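Local coordinates for mannitol dehydrogenase (Helicobacter pylori, PDB 3TWO), which catalyses the NADP(H)-dependent interconversion of cinnamyl alcohols and the matching aldehydes, as a zinc-containing member of the medium-chain alcohol dehydrogenase family, at the interface of chains A and B. Coordinates in Å, arbitrary orientation; residue numbers count along the deposited sequence, not the author numbering. Chains: chain A/B, Mannitol dehydrogenase.

The interface of chains A and B. Residues chain A 246, 248, 263, 265-267, 273; chain B 275-277, 280-281.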
# COMPACT_ATOMS: atom_id res chain seq x y z
N TYR A 246 1.13 -13.20 -9.58
CA TYR A 246 2.13 -13.53 -8.57
C TYR A 246 1.61 -13.11 -7.22
O TYR A 246 0.50 -12.63 -7.11
CB TYR A 246 3.44 -12.80 -8.85
CG TYR A 246 3.30 -11.30 -8.87
CD1 TYR A 246 4.03 -10.52 -8.01
CD2 TYR A 246 2.46 -10.66 -9.80
CE1 TYR A 246 3.92 -9.17 -8.03
CE2 TYR A 246 2.35 -9.29 -9.84
CZ TYR A 246 3.08 -8.54 -8.95
OH TYR A 246 2.98 -7.16 -8.96
N LEU A 248 1.99 -10.62 -4.30
CA LEU A 248 2.57 -9.37 -3.88
C LEU A 248 3.38 -9.44 -2.59
O LEU A 248 4.32 -8.65 -2.42
CB LEU A 248 1.47 -8.30 -3.72
CG LEU A 248 0.98 -7.79 -5.09
CD1 LEU A 248 -0.41 -7.24 -5.00
CD2 LEU A 248 1.98 -6.81 -5.70
N LEU A 263 3.65 -0.18 -7.90
CA LEU A 263 2.97 -1.15 -8.78
C LEU A 263 2.64 -0.52 -10.12
O LEU A 263 1.95 0.51 -10.16
CB LEU A 263 1.69 -1.71 -8.11
CG LEU A 263 1.89 -2.36 -6.72
CD1 LEU A 263 0.55 -2.91 -6.20
CD2 LEU A 263 2.90 -3.52 -6.77
N GLY A 265 2.65 -2.99 -13.21
CA GLY A 265 2.20 -4.16 -13.99
C GLY A 265 0.74 -4.47 -13.71
O GLY A 265 0.23 -4.31 -12.57
N LEU A 266 0.04 -4.90 -14.77
CA LEU A 266 -1.41 -5.13 -14.71
C LEU A 266 -1.71 -6.47 -15.36
O LEU A 266 -2.08 -6.52 -16.55
CB LEU A 266 -2.12 -4.04 -15.50
CG LEU A 266 -2.82 -2.79 -14.96
CD1 LEU A 266 -2.95 -2.66 -13.46
CD2 LEU A 266 -2.37 -1.53 -15.64
N PRO A 267 -1.56 -7.56 -14.61
CA PRO A 267 -1.93 -8.93 -15.09
C PRO A 267 -3.44 -8.97 -15.46
O PRO A 267 -4.20 -8.08 -15.01
CB PRO A 267 -1.70 -9.81 -13.86
CG PRO A 267 -0.89 -9.00 -12.88
CD PRO A 267 -1.12 -7.55 -13.20
N PRO A 273 -3.14 -9.95 -8.53
CA PRO A 273 -2.86 -10.17 -7.10
C PRO A 273 -3.44 -9.05 -6.24
O PRO A 273 -3.64 -7.92 -6.72
CB PRO A 273 -1.33 -10.16 -7.00
CG PRO A 273 -0.88 -9.49 -8.22
CD PRO A 273 -1.91 -9.68 -9.30
N LEU B 275 -6.89 -4.85 -1.48
CA LEU B 275 -6.72 -3.96 -2.59
C LEU B 275 -5.95 -4.73 -3.66
O LEU B 275 -4.98 -5.39 -3.35
CB LEU B 275 -5.93 -2.71 -2.13
CG LEU B 275 -6.72 -1.65 -1.32
CD1 LEU B 275 -5.74 -0.71 -0.58
CD2 LEU B 275 -7.72 -0.86 -2.23
N SER B 276 -6.41 -4.67 -4.90
CA SER B 276 -5.70 -5.28 -6.01
C SER B 276 -4.74 -4.30 -6.67
O SER B 276 -4.86 -3.08 -6.46
CB SER B 276 -6.69 -5.78 -7.08
OG SER B 276 -6.99 -4.73 -7.97
N VAL B 277 -3.85 -4.81 -7.50
CA VAL B 277 -3.01 -3.93 -8.35
C VAL B 277 -3.82 -2.84 -9.13
O VAL B 277 -3.38 -1.68 -9.25
CB VAL B 277 -2.01 -4.72 -9.34
CG1 VAL B 277 -1.10 -5.60 -8.55
CG2 VAL B 277 -2.75 -5.59 -10.39
N PHE B 280 -4.73 0.02 -6.78
CA PHE B 280 -3.61 0.94 -6.51
C PHE B 280 -3.32 1.87 -7.69
O PHE B 280 -3.12 3.06 -7.50
CB PHE B 280 -2.34 0.21 -6.13
CG PHE B 280 -2.34 -0.28 -4.72
CD1 PHE B 280 -2.56 -1.63 -4.42
CD2 PHE B 280 -2.10 0.59 -3.67
CE1 PHE B 280 -2.52 -2.08 -3.06
CE2 PHE B 280 -2.08 0.13 -2.32
CZ PHE B 280 -2.28 -1.20 -2.04
N ILE B 281 -3.32 1.33 -8.90
CA ILE B 281 -2.98 2.10 -10.08
C ILE B 281 -4.09 3.09 -10.40
O ILE B 281 -3.80 4.25 -10.78
CB ILE B 281 -2.64 1.15 -11.25
CG1 ILE B 281 -1.23 0.55 -10.97
CG2 ILE B 281 -2.67 1.87 -12.63
CD1 ILE B 281 -0.95 -0.74 -11.66
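B:Val277 sets its isopropyl group into a recess of chain A walled by A:Leu248, A:Leu263, A:Pro267 and A:Pro273, and in doing so shows how one small branched residue at a helix start can fill a site on its partner. It is the first residue of helix 277-282 and has 79 Å² of its surface hidden by chain A. With CG1 anti to its own carbonyl carbon (chi1 -58°), its two methyls point to different walls. CG1 lies 3.9 Å from ring carbon CG of A:Pro273 and also meets CD1 of A:Leu263, whose side chain runs at about a right angle to the valine; A:Leu248 CD1 meets the same methyl at 4.0 Å, its side chain crossing the valine obliquely. CG2 meets A:Pro267 tip to tip, 3.8 Å from its ring carbon CD. The backbone steadies this knob, because amide N of B:Val277 donates a hydrogen bond of 3.2 Å to carbonyl O of A:Pro273. The bond points almost straight down the carbonyl, with a C=O...N angle of 170°, and uses an N-H at the first turn of the helix.

The close packing continues one turn along the helix. A:Leu263 CD1 stands above the plane of the B:Phe280 ring, displaced outward past its rim at CD1, 3.8 Å from that atom. B:Ile281 reaches past the end of strand 259-263, where its CG1 rests 3.3 Å from carbonyl O of A:Leu263. Its CD1 meets A:Leu266 CD1 tip to tip at 3.3 Å, tighter than usual for two methyls.

The two-fold relation of the chains repeats every contact with the roles exchanged; the zinc dehydrogenase family commonly forms dimers, although the structure alone does not prove this pairing in solution. Away from the packed parts the contact thins: B:Ser276 and B:Leu275 each lose about 1 Å² of surface to chain A, and A:Tyr246 stands behind the recess, its hydroxyl OH no nearer than 4.4 Å to B:Val277 CG1.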